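Hdh assembly factor Kustc1130 (Kuenenia stuttgartiensis, PDB 6HIF) probably assists the assembly of hydrazine dehydrogenase, the multiheme enzyme of anammox bacteria, as a small all-beta protein held against other protein chains near heme c. Local coordinates at residues Cys56-Gly59 and Thr63-Phe66; Ala31-Thr36 and Tyr73-His78; Lys87-Glu92 and Leu97-Asp102; Thr42-Ala47 and Ala105-Pro110. All coordinates share one frame; numbering follows the deposited sequence.

Contact 1 of 4, residues Cys56-Gly59 and Thr63-Phe66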
loop_
_atom_site.group_PDB
_atom_site.type_symbol
_atom_site.label_atom_id
_atom_site.label_comp_id
_atom_site.label_asym_id
_atom_site.label_seq_id
_atom_site.Cartn_x
_atom_site.Cartn_y
_atom_site.Cartn_z
ATOM N N CYS Y 56 79.457 6.283 -5.197
ATOM C CA CYS Y 56 78.636 7.419 -4.819
ATOM C C CYS Y 56 79.548 8.544 -4.334
ATOM O O CYS Y 56 80.458 8.318 -3.540
ATOM C CB CYS Y 56 77.632 7.011 -3.745
ATOM S SG CYS Y 56 76.803 8.396 -2.920
ATOM N N THR Y 57 79.301 9.754 -4.840
ATOM C CA THR Y 57 80.009 10.941 -4.393
ATOM C C THR Y 57 79.105 11.729 -3.442
ATOM O O THR Y 57 78.009 12.145 -3.820
ATOM C CB THR Y 57 80.599 11.707 -5.589
ATOM O OG1 THR Y 57 81.250 12.876 -5.094
ATOM C CG2 THR Y 57 79.579 12.086 -6.641
ATOM N N THR Y 58 79.583 11.919 -2.204
ATOM C CA THR Y 58 78.772 12.415 -1.101
ATOM C C THR Y 58 78.366 13.868 -1.327
ATOM O O THR Y 58 79.152 14.671 -1.825
ATOM C CB THR Y 58 79.507 12.314 0.244
ATOM O OG1 THR Y 58 80.625 13.203 0.228
ATOM C CG2 THR Y 58 79.960 10.912 0.584
ATOM N N GLY Y 59 77.128 14.185 -0.930
ATOM C CA GLY Y 59 76.634 15.551 -0.883
ATOM C C GLY Y 59 76.930 16.194 0.468
ATOM O O GLY Y 59 77.964 15.922 1.072
ATOM N N THR Y 63 76.803 11.279 3.383
ATOM C CA THR Y 63 76.204 9.961 3.513
ATOM C C THR Y 63 75.723 9.470 2.151
ATOM O O THR Y 63 75.057 10.200 1.420
ATOM C CB THR Y 63 75.083 9.967 4.559
ATOM O OG1 THR Y 63 75.623 10.506 5.766
ATOM C CG2 THR Y 63 74.510 8.592 4.825
ATOM N N CYS Y 64 76.081 8.222 1.835
ATOM C CA CYS Y 64 75.602 7.524 0.654
ATOM C C CYS Y 64 74.801 6.296 1.084
ATOM O O CYS Y 64 75.188 5.584 2.010
ATOM C CB CYS Y 64 76.773 7.076 -0.213
ATOM S SG CYS Y 64 77.638 8.420 -1.066
ATOM N N VAL Y 65 73.678 6.058 0.400
ATOM C CA VAL Y 65 72.839 4.900 0.671
ATOM C C VAL Y 65 72.957 3.937 -0.509
ATOM O O VAL Y 65 72.752 4.327 -1.656
ATOM C CB VAL Y 65 71.373 5.302 0.945
ATOM C CG1 VAL Y 65 70.540 4.130 1.445
ATOM C CG2 VAL Y 65 71.266 6.478 1.904
ATOM N N PHE Y 66 73.291 2.678 -0.210
ATOM C CA PHE Y 66 73.457 1.654 -1.227
ATOM C C PHE Y 66 72.441 0.538 -1.010
ATOM O O PHE Y 66 72.247 0.083 0.118
ATOM C CB PHE Y 66 74.874 1.080 -1.175
ATOM C CG PHE Y 66 75.965 2.097 -1.373
ATOM C CD1 PHE Y 66 76.383 2.449 -2.648
ATOM C CD2 PHE Y 66 76.573 2.706 -0.286
ATOM C CE1 PHE Y 66 77.385 3.390 -2.830
ATOM C CE2 PHE Y 66 77.574 3.647 -0.469
ATOM C CZ PHE Y 66 77.979 3.987 -1.740
#
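Thr-58 meets Cys-64 through its methyl while its hydroxyl is gripped elsewhere: OG1 is hydrogen-bonded to Ile-44 O and, weakly, to the backbone N of Gly-46 and of Ala-47. With OG1 turned between backbone N and carbonyl carbon (chi1 66°), the CG2 branch comes to 3.8 Å from Cys-64 SG. That sulfur is half of a disulfide, Cys-56 SG to Cys-64 SG 2.0 Å, with a left-handed twist (chi3 -79°). The two cysteines reach it differently: SG lies opposite the backbone N in Cys-56 but opposite the carbonyl carbon in Cys-64. No hydrogen bond joins the segments, because strand 54-57 belongs to the antiparallel sheet and strand 63-68 to the mixed one; the disulfide is therefore a covalent staple between the two sheets of a beta sandwich, across the short 58-62 connection. Beside it the Phe-66 ring comes obliquely up to Cys-56 CB, its CZ 3.6 Å away, and also touches Ile-49 and Val-51 of the neighbouring strand 48-51. Thr-63 and Val-65 point the other way, toward the chain of another protein, and Thr-63 OG1 is hydrogen-bonded to Thr-36 OG1.

Contact 2 of 4, residues Ala31-Thr36 and Tyr73-His78. With SO4 (sulfate ion), chain B.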
loop_
_atom_site.group_PDB
_atom_site.type_symbol
_atom_site.label_atom_id
_atom_site.label_comp_id
_atom_site.label_asym_id
_atom_site.label_seq_id
_atom_site.Cartn_x
_atom_site.Cartn_y
_atom_site.Cartn_z
ATOM N N ALA Y 31 69.818 -5.831 0.800
ATOM C CA ALA Y 31 70.308 -5.155 1.990
ATOM C C ALA Y 31 70.461 -3.665 1.695
ATOM O O ALA Y 31 70.746 -3.286 0.560
ATOM C CB ALA Y 31 71.613 -5.771 2.433
ATOM N N LYS Y 32 70.249 -2.831 2.722
ATOM C CA LYS Y 32 70.430 -1.393 2.604
ATOM C C LYS Y 32 71.601 -0.977 3.486
ATOM O O LYS Y 32 71.598 -1.233 4.688
ATOM C CB LYS Y 32 69.141 -0.645 2.961
ATOM C CG LYS Y 32 68.778 0.506 2.029
ATOM C CD LYS Y 32 67.486 1.218 2.402
ATOM C CE LYS Y 32 67.152 2.390 1.495
ATOM N NZ LYS Y 32 66.340 3.422 2.186
ATOM N N LEU Y 33 72.611 -0.354 2.866
ATOM C CA LEU Y 33 73.816 0.065 3.563
ATOM C C LEU Y 33 73.962 1.580 3.464
ATOM O O LEU Y 33 74.034 2.133 2.369
ATOM C CB LEU Y 33 75.028 -0.642 2.948
ATOM C CG LEU Y 33 76.388 -0.258 3.529
ATOM C CD1 LEU Y 33 76.598 -0.888 4.897
ATOM C CD2 LEU Y 33 77.507 -0.673 2.588
ATOM N N TRP Y 34 73.996 2.230 4.632
ATOM C CA TRP Y 34 74.293 3.648 4.746
ATOM C C TRP Y 34 75.767 3.801 5.101
ATOM O O TRP Y 34 76.245 3.150 6.030
ATOM C CB TRP Y 34 73.426 4.281 5.839
ATOM C CG TRP Y 34 71.943 4.140 5.665
ATOM C CD1 TRP Y 34 71.216 2.984 5.635
ATOM C CD2 TRP Y 34 70.994 5.216 5.554
ATOM N NE1 TRP Y 34 69.884 3.264 5.489
ATOM C CE2 TRP Y 34 69.716 4.624 5.441
ATOM C CE3 TRP Y 34 71.097 6.612 5.538
ATOM C CZ2 TRP Y 34 68.556 5.389 5.306
ATOM C CZ3 TRP Y 34 69.952 7.366 5.406
ATOM C CH2 TRP Y 34 68.699 6.759 5.294
ATOM N N VAL Y 35 76.480 4.656 4.358
ATOM C CA VAL Y 35 77.873 4.945 4.674
ATOM C C VAL Y 35 78.042 6.452 4.865
ATOM O O VAL Y 35 77.777 7.233 3.952
ATOM C CB VAL Y 35 78.856 4.381 3.626
ATOM C CG1 VAL Y 35 80.303 4.645 4.012
ATOM C CG2 VAL Y 35 78.645 2.895 3.388
ATOM N N THR Y 36 78.482 6.840 6.067
ATOM C CA THR Y 36 78.683 8.239 6.410
ATOM C C THR Y 36 80.179 8.514 6.534
ATOM O O THR Y 36 80.894 7.810 7.250
ATOM C CB THR Y 36 77.920 8.615 7.686
ATOM O OG1 THR Y 36 76.545 8.269 7.518
ATOM C CG2 THR Y 36 78.033 10.084 8.032
ATOM N N TYR Y 73 81.181 -7.355 1.007
ATOM C CA TYR Y 73 81.571 -6.183 0.240
ATOM C C TYR Y 73 82.728 -5.474 0.939
ATOM O O TYR Y 73 82.921 -5.629 2.144
ATOM C CB TYR Y 73 80.393 -5.217 0.101
ATOM C CG TYR Y 73 79.258 -5.706 -0.759
ATOM C CD1 TYR Y 73 78.256 -6.514 -0.241
ATOM C CD2 TYR Y 73 79.177 -5.352 -2.096
ATOM C CE1 TYR Y 73 77.210 -6.966 -1.032
ATOM C CE2 TYR Y 73 78.134 -5.789 -2.899
ATOM C CZ TYR Y 73 77.147 -6.599 -2.365
ATOM O OH TYR Y 73 76.119 -7.031 -3.151
ATOM N N ALA Y 74 83.485 -4.691 0.162
ATOM C CA ALA Y 74 84.527 -3.830 0.697
ATOM C C ALA Y 74 84.125 -2.366 0.513
ATOM O O ALA Y 74 83.936 -1.900 -0.611
ATOM C CB ALA Y 74 85.848 -4.145 0.037
ATOM N N ILE Y 75 83.965 -1.660 1.640
ATOM C CA ILE Y 75 83.666 -0.237 1.634
ATOM C C ILE Y 75 84.991 0.519 1.655
ATOM O O ILE Y 75 85.867 0.221 2.468
ATOM C CB ILE Y 75 82.765 0.161 2.824
ATOM C CG1 ILE Y 75 81.525 -0.729 2.936
ATOM C CG2 ILE Y 75 82.388 1.634 2.757
ATOM C CD1 ILE Y 75 80.857 -0.677 4.292
ATOM N N SER Y 76 85.125 1.488 0.743
ATOM C CA SER Y 76 86.280 2.367 0.721
ATOM C C SER Y 76 85.828 3.808 0.507
ATOM O O SER Y 76 85.082 4.100 -0.428
ATOM C CB SER Y 76 87.283 1.930 -0.315
ATOM O OG SER Y 76 86.718 1.972 -1.615
ATOM N N VAL Y 77 86.283 4.692 1.403
ATOM C CA VAL Y 77 85.976 6.109 1.329
ATOM C C VAL Y 77 87.260 6.863 0.986
ATOM O O VAL Y 77 88.234 6.807 1.734
ATOM C CB VAL Y 77 85.338 6.619 2.638
ATOM C CG1 VAL Y 77 84.970 8.093 2.556
ATOM C CG2 VAL Y 77 84.124 5.793 3.035
ATOM N N HIS Y 78 87.242 7.550 -0.163
ATOM C CA HIS Y 78 88.367 8.337 -0.640
ATOM C C HIS Y 78 87.943 9.799 -0.763
ATOM O O HIS Y 78 86.815 10.085 -1.161
ATOM C CB HIS Y 78 88.871 7.778 -1.981
ATOM C CG HIS Y 78 89.763 6.587 -1.858
ATOM N ND1 HIS Y 78 90.969 6.496 -2.527
ATOM C CD2 HIS Y 78 89.643 5.444 -1.148
ATOM C CE1 HIS Y 78 91.549 5.349 -2.237
ATOM N NE2 HIS Y 78 90.757 4.684 -1.391
HETATM S S SO4 B . 90.192 1.457 -3.230
HETATM O O1 SO4 B . 88.917 2.016 -3.736
HETATM O O2 SO4 B . 90.251 1.577 -1.757
HETATM O O3 SO4 B . 90.281 0.027 -3.602
HETATM O O4 SO4 B . 91.325 2.207 -3.820
#
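Strands 31-36 and 73-78 run in roughly the same direction, their axes 9.3 Å apart and crossing at -28°, a spacing filled by side chains and spanned by no backbone bond. Ile-75 lies between two partners of the opposite strand. Its CD1 meets Leu-33 CD2 tip to tip at 3.8 Å, and its CG2 meets Val-35 CG1 head-on at 3.9 Å. The chi1 of -51° sets CG1 opposite the carbonyl carbon and CG2 opposite the backbone N, which spreads the two branches along the facing strand. Further on, Val-77 slides past Val-35 in the opposite direction, CG2 to CG1 of Val-35 4.1 Å. All four residues are buried. On the outer side of strand 73-78 a sulfate ion, probably from the crystallisation liquor, accepts a hydrogen bond from Ser-76 OG to its O1 (3.1 Å) and a weak one from His-78 NE2 to its O2 (3.2 Å); His-86 NE2 is hydrogen-bonded to it as well. The apolar layer is the centre of a beta sandwich: strand 31-39 is flanked in its sheet by strands 63-68 and 96-102, while strand 71-79 lies between 48-51 and 83-91, with Val-51 touching both Leu-33 and Ile-75.

Contact 3 of 4, residues Lys87-Glu92 and Leu97-Asp102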
loop_
_atom_site.group_PDB
_atom_site.type_symbol
_atom_site.label_atom_id
_atom_site.label_comp_id
_atom_site.label_asym_id
_atom_site.label_seq_id
_atom_site.Cartn_x
_atom_site.Cartn_y
_atom_site.Cartn_z
ATOM N N LYS Y 87 86.478 -0.621 5.248
ATOM C CA LYS Y 87 85.765 -1.559 6.102
ATOM C C LYS Y 87 85.113 -2.640 5.242
ATOM O O LYS Y 87 84.487 -2.344 4.225
ATOM C CB LYS Y 87 84.725 -0.844 6.971
ATOM C CG LYS Y 87 84.370 -1.572 8.260
ATOM C CD LYS Y 87 83.067 -1.130 8.873
ATOM C CE LYS Y 87 82.721 -1.919 10.118
ATOM N NZ LYS Y 87 81.297 -1.747 10.493
ATOM N N GLU Y 88 85.273 -3.898 5.670
ATOM C CA GLU Y 88 84.664 -5.032 4.995
ATOM C C GLU Y 88 83.405 -5.437 5.755
ATOM O O GLU Y 88 83.417 -5.525 6.981
ATOM C CB GLU Y 88 85.656 -6.192 4.900
ATOM C CG GLU Y 88 85.305 -7.199 3.821
ATOM C CD GLU Y 88 86.209 -8.419 3.801
ATOM O OE1 GLU Y 88 87.448 -8.239 3.740
ATOM O OE2 GLU Y 88 85.674 -9.546 3.860
ATOM N N VAL Y 89 82.324 -5.678 5.008
ATOM C CA VAL Y 89 81.008 -5.889 5.589
ATOM C C VAL Y 89 80.332 -7.064 4.885
ATOM O O VAL Y 89 80.317 -7.119 3.657
ATOM C CB VAL Y 89 80.168 -4.596 5.517
ATOM C CG1 VAL Y 89 78.670 -4.858 5.523
ATOM C CG2 VAL Y 89 80.545 -3.620 6.622
ATOM N N SER Y 90 79.789 -7.996 5.683
ATOM C CA SER Y 90 79.008 -9.121 5.184
ATOM C C SER Y 90 77.519 -8.858 5.402
ATOM O O SER Y 90 77.064 -8.764 6.537
ATOM C CB SER Y 90 79.429 -10.409 5.840
ATOM O OG SER Y 90 80.722 -10.804 5.407
ATOM N N LEU Y 91 76.768 -8.752 4.302
ATOM C CA LEU Y 91 75.356 -8.412 4.358
ATOM C C LEU Y 91 74.516 -9.632 3.996
ATOM O O LEU Y 91 74.785 -10.312 3.009
ATOM C CB LEU Y 91 75.078 -7.254 3.394
ATOM C CG LEU Y 91 75.662 -5.903 3.796
ATOM C CD1 LEU Y 91 75.515 -4.895 2.665
ATOM C CD2 LEU Y 91 75.009 -5.385 5.067
ATOM N N GLU Y 92 73.491 -9.884 4.815
ATOM C CA GLU Y 92 72.526 -10.948 4.588
ATOM C C GLU Y 92 71.323 -10.366 3.851
ATOM O O GLU Y 92 71.326 -9.198 3.474
ATOM C CB GLU Y 92 72.083 -11.547 5.925
ATOM C CG GLU Y 92 73.209 -12.186 6.717
ATOM C CD GLU Y 92 73.700 -13.499 6.134
ATOM O OE1 GLU Y 92 74.885 -13.568 5.758
ATOM O OE2 GLU Y 92 72.895 -14.448 6.054
ATOM N N LEU Y 97 72.118 -1.658 7.653
ATOM C CA LEU Y 97 73.295 -1.327 8.437
ATOM C C LEU Y 97 73.742 0.092 8.103
ATOM O O LEU Y 97 73.848 0.458 6.932
ATOM C CB LEU Y 97 74.407 -2.341 8.146
ATOM C CG LEU Y 97 75.688 -2.179 8.964
ATOM C CD1 LEU Y 97 75.473 -2.628 10.397
ATOM C CD2 LEU Y 97 76.832 -2.959 8.332
ATOM N N PHE Y 98 73.981 0.877 9.158
ATOM C CA PHE Y 98 74.614 2.179 9.044
ATOM C C PHE Y 98 76.085 2.022 9.414
ATOM O O PHE Y 98 76.411 1.453 10.455
ATOM C CB PHE Y 98 73.927 3.200 9.954
ATOM C CG PHE Y 98 72.529 3.603 9.556
ATOM C CD1 PHE Y 98 71.492 2.679 9.548
ATOM C CD2 PHE Y 98 72.242 4.917 9.218
ATOM C CE1 PHE Y 98 70.205 3.056 9.188
ATOM C CE2 PHE Y 98 70.955 5.293 8.864
ATOM C CZ PHE Y 98 69.938 4.363 8.847
ATOM N N VAL Y 99 76.961 2.509 8.531
ATOM C CA VAL Y 99 78.395 2.475 8.763
ATOM C C VAL Y 99 78.900 3.913 8.832
ATOM O O VAL Y 99 78.573 4.742 7.979
ATOM C CB VAL Y 99 79.129 1.640 7.695
ATOM C CG1 VAL Y 99 80.637 1.844 7.736
ATOM C CG2 VAL Y 99 78.794 0.162 7.808
ATOM N N SER Y 100 79.681 4.194 9.881
ATOM C CA SER Y 100 80.228 5.522 10.107
ATOM C C SER Y 100 81.749 5.444 10.144
ATOM O O SER Y 100 82.320 4.835 11.047
ATOM C CB SER Y 100 79.683 6.109 11.378
ATOM O OG SER Y 100 79.587 7.519 11.270
ATOM N N LEU Y 101 82.390 6.061 9.146
ATOM C CA LEU Y 101 83.839 6.015 9.023
ATOM C C LEU Y 101 84.404 7.427 9.156
ATOM O O LEU Y 101 84.005 8.329 8.419
ATOM C CB LEU Y 101 84.215 5.390 7.673
ATOM C CG LEU Y 101 83.846 3.917 7.498
ATOM C CD1 LEU Y 101 83.888 3.525 6.030
ATOM C CD2 LEU Y 101 84.749 3.009 8.324
ATOM N N ASP Y 102 85.324 7.598 10.115
ATOM C CA ASP Y 102 85.997 8.870 10.324
ATOM C C ASP Y 102 87.380 8.823 9.683
ATOM O O ASP Y 102 88.134 7.877 9.898
ATOM C CB ASP Y 102 86.098 9.226 11.807
ATOM C CG ASP Y 102 86.498 10.673 12.035
ATOM O OD1 ASP Y 102 85.645 11.553 11.808
ATOM O OD2 ASP Y 102 87.664 10.910 12.423
#
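Val-89 and Leu-97 point at each other tip to tip, Val-89 CG1 to Leu-97 CD2 3.9 Å, and the second branch of Val-89 leans on Val-99, CG2 to CG2 4.3 Å. Leu-97 swings its CG opposite the backbone N (chi1 -176°), which carries CD2 straight across the gap; behind it, Leu-91 CD2 approaches Leu-97 CB at 4.4 Å. At the other end Lys-87 contributes its aliphatic stem. Its CB packs on Leu-101 CD2 (4.1 Å), and its extended chain crosses Val-99 obliquely, CD to Val-99 CG1 4.0 Å. The chain carries NZ past Val-99 and out of this contact, to a salt bridge with an acidic side chain of another protein's chain. One shell out, Leu-33 backs Val-99, and Ile-75 touches both Val-89 and Leu-101. Backbone hydrogen bonds fix each strand in its own sheet: Lys-87 pairs with Ile-75 and Val-89 with Tyr-73, whereas Leu-97 pairs with Lys-32 and Trp-34. Strands 87-91 and 97-102 are thus nearly antiparallel (173°) yet face each other through side chains, axes 10.1 Å apart, which makes this a beta-arch: the chain turns at 92-95 from one sheet of the sandwich into the other.

Contact 4 of 4, residues Thr42-Ala47 and Ala105-Pro110; sequences TPIVGA and AKARHP
Thr-42 stands across the side chain of Arg-108 at about a right angle. Its methyl CG2 lies 3.6 Å from Arg-108 NH2, and its OG1 lies 3.4 Å from Arg-108 NE, an approach too poorly angled for a hydrogen bond; the hydroxyl is bonded instead to Ala-39 O, within the tight turn joining strands 31-39 and 42-43. Arg-108 reaches this place because its chain is stretched out from CG to NE, so that NE and the guanidinium group come to lie across the threonine, with Ile-40 against the arginine as well. Two residues on, Ile-44 directs its CD1 to Ala-107 CB at 3.9 Å. With chi1 at -51°, CG1 stands opposite the carbonyl carbon, and the extended chi2 (172°) takes the methyl out to the alanine. Ala-39 and Glu-79 close round both residues, and Leu-103 also touches Ile-44. Across the contact, residues 105-107 form a single 3-10 turn held by Arg-108 N to Ala-105 O (3.2 Å); within it the CB of Ala-107 points toward the facing segment. Beyond it, His-109 NE2 is hydrogen-bonded to Glu-79 OE2. The backbone of another protein's chain packs on Arg-108. The arrangement is that of a C-terminal tail folded over one end of a beta sandwich, against the outgoing arm of a beta hairpin.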
loop_
_atom_site.group_PDB
_atom_site.type_symbol
_atom_site.label_atom_id
_atom_site.label_comp_id
_atom_site.label_asym_id
_atom_site.label_seq_id
_atom_site.Cartn_x
_atom_site.Cartn_y
_atom_site.Cartn_z
ATOM N N THR Y 42 82.536 16.376 11.539
ATOM C CA THR Y 42 81.895 17.103 10.453
ATOM C C THR Y 42 81.795 16.208 9.221
ATOM O O THR Y 42 82.711 15.434 8.948
ATOM C CB THR Y 42 82.584 18.448 10.173
ATOM O OG1 THR Y 42 83.993 18.233 10.141
ATOM C CG2 THR Y 42 82.258 19.507 11.205
ATOM N N PRO Y 43 80.676 16.270 8.457
ATOM C CA PRO Y 43 80.529 15.479 7.233
ATOM C C PRO Y 43 81.480 15.928 6.126
ATOM O O PRO Y 43 81.703 17.123 5.942
ATOM C CB PRO Y 43 79.074 15.731 6.808
ATOM C CG PRO Y 43 78.708 17.050 7.443
ATOM C CD PRO Y 43 79.485 17.088 8.741
ATOM N N ILE Y 44 82.038 14.951 5.396
ATOM C CA ILE Y 44 82.924 15.230 4.275
ATOM C C ILE Y 44 82.082 15.348 3.009
ATOM O O ILE Y 44 81.368 14.414 2.649
ATOM C CB ILE Y 44 84.020 14.152 4.137
ATOM C CG1 ILE Y 44 84.753 13.897 5.457
ATOM C CG2 ILE Y 44 84.988 14.522 3.026
ATOM C CD1 ILE Y 44 85.707 12.728 5.419
ATOM N N VAL Y 45 82.184 16.507 2.347
ATOM C CA VAL Y 45 81.447 16.782 1.124
ATOM C C VAL Y 45 82.350 16.497 -0.074
ATOM O O VAL Y 45 83.482 16.981 -0.133
ATOM C CB VAL Y 45 80.922 18.232 1.094
ATOM C CG1 VAL Y 45 80.168 18.542 -0.193
ATOM C CG2 VAL Y 45 80.070 18.554 2.317
ATOM N N GLY Y 46 81.834 15.701 -1.017
ATOM C CA GLY Y 46 82.525 15.424 -2.266
ATOM C C GLY Y 46 83.492 14.247 -2.156
ATOM O O GLY Y 46 84.328 14.051 -3.035
ATOM N N ALA Y 47 83.372 13.476 -1.070
ATOM C CA ALA Y 47 84.107 12.228 -0.930
ATOM C C ALA Y 47 83.432 11.147 -1.770
ATOM O O ALA Y 47 82.211 11.151 -1.924
ATOM C CB ALA Y 47 84.181 11.820 0.521
ATOM N N ALA Y 105 91.358 14.343 11.097
ATOM C CA ALA Y 105 91.339 15.796 11.015
ATOM C C ALA Y 105 91.938 16.283 9.698
ATOM O O ALA Y 105 91.661 17.402 9.269
ATOM C CB ALA Y 105 92.063 16.382 12.201
ATOM N N LYS Y 106 92.746 15.427 9.059
ATOM C CA LYS Y 106 93.419 15.768 7.815
ATOM C C LYS Y 106 92.415 15.797 6.665
ATOM O O LYS Y 106 92.721 16.315 5.594
ATOM C CB LYS Y 106 94.561 14.788 7.524
ATOM C CG LYS Y 106 95.779 14.891 8.435
ATOM C CD LYS Y 106 96.694 13.683 8.332
ATOM C CE LYS Y 106 97.835 13.679 9.328
ATOM N NZ LYS Y 106 98.893 14.644 8.951
ATOM N N ALA Y 107 91.216 15.249 6.901
ATOM C CA ALA Y 107 90.184 15.146 5.881
ATOM C C ALA Y 107 89.273 16.372 5.902
ATOM O O ALA Y 107 88.300 16.432 5.155
ATOM C CB ALA Y 107 89.399 13.875 6.082
ATOM N N ARG Y 108 89.600 17.346 6.762
ATOM C CA ARG Y 108 88.805 18.552 6.934
ATOM C C ARG Y 108 89.433 19.683 6.129
ATOM O O ARG Y 108 90.569 20.075 6.395
ATOM C CB ARG Y 108 88.744 18.906 8.422
ATOM C CG ARG Y 108 87.499 19.676 8.835
ATOM C CD ARG Y 108 87.496 19.904 10.331
ATOM N NE ARG Y 108 86.309 20.609 10.796
ATOM C CZ ARG Y 108 86.068 20.914 12.067
ATOM N NH1 ARG Y 108 86.957 20.615 13.003
ATOM N NH2 ARG Y 108 84.939 21.513 12.397
ATOM N N HIS Y 109 88.681 20.204 5.151
ATOM C CA HIS Y 109 89.222 21.153 4.190
ATOM C C HIS Y 109 88.434 22.461 4.214
ATOM O O HIS Y 109 87.207 22.441 4.289
ATOM C CB HIS Y 109 89.282 20.528 2.789
ATOM C CG HIS Y 109 90.248 19.396 2.685
ATOM N ND1 HIS Y 109 91.614 19.573 2.832
ATOM C CD2 HIS Y 109 90.058 18.082 2.447
ATOM C CE1 HIS Y 109 92.222 18.413 2.685
ATOM N NE2 HIS Y 109 91.287 17.484 2.452
ATOM N N PRO Y 110 89.120 23.633 4.159
ATOM C CA PRO Y 110 88.448 24.934 4.135
ATOM C C PRO Y 110 87.406 25.052 3.027
ATOM O O PRO Y 110 87.640 24.617 1.900
ATOM C CB PRO Y 110 89.597 25.930 3.907
ATOM C CG PRO Y 110 90.794 25.232 4.515
ATOM C CD PRO Y 110 90.588 23.770 4.172
#

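Overall arrangement
From the N terminus, strand 31-39 comes first, and its loop closes at strand 71-79 in contact 2. Inside that loop the disulfide of contact 1 closes a much shorter one, so along the chain the covalent link between the sheets comes before the strand that completes the central packing. The chain then turns back and closes contact 3, in series with contacts 1 and 2; contacts 2 and 3, centres about 6 Å apart, share one apolar interior. Contact 4 closes last: its loop encloses contacts 1 and 3 and crosses contact 2. Its centre lies about 20 Å from that of contact 3, on the opposite side of the chain's centre, where the tail is tied to the hairpin formed by strands 31-39 and 42-43.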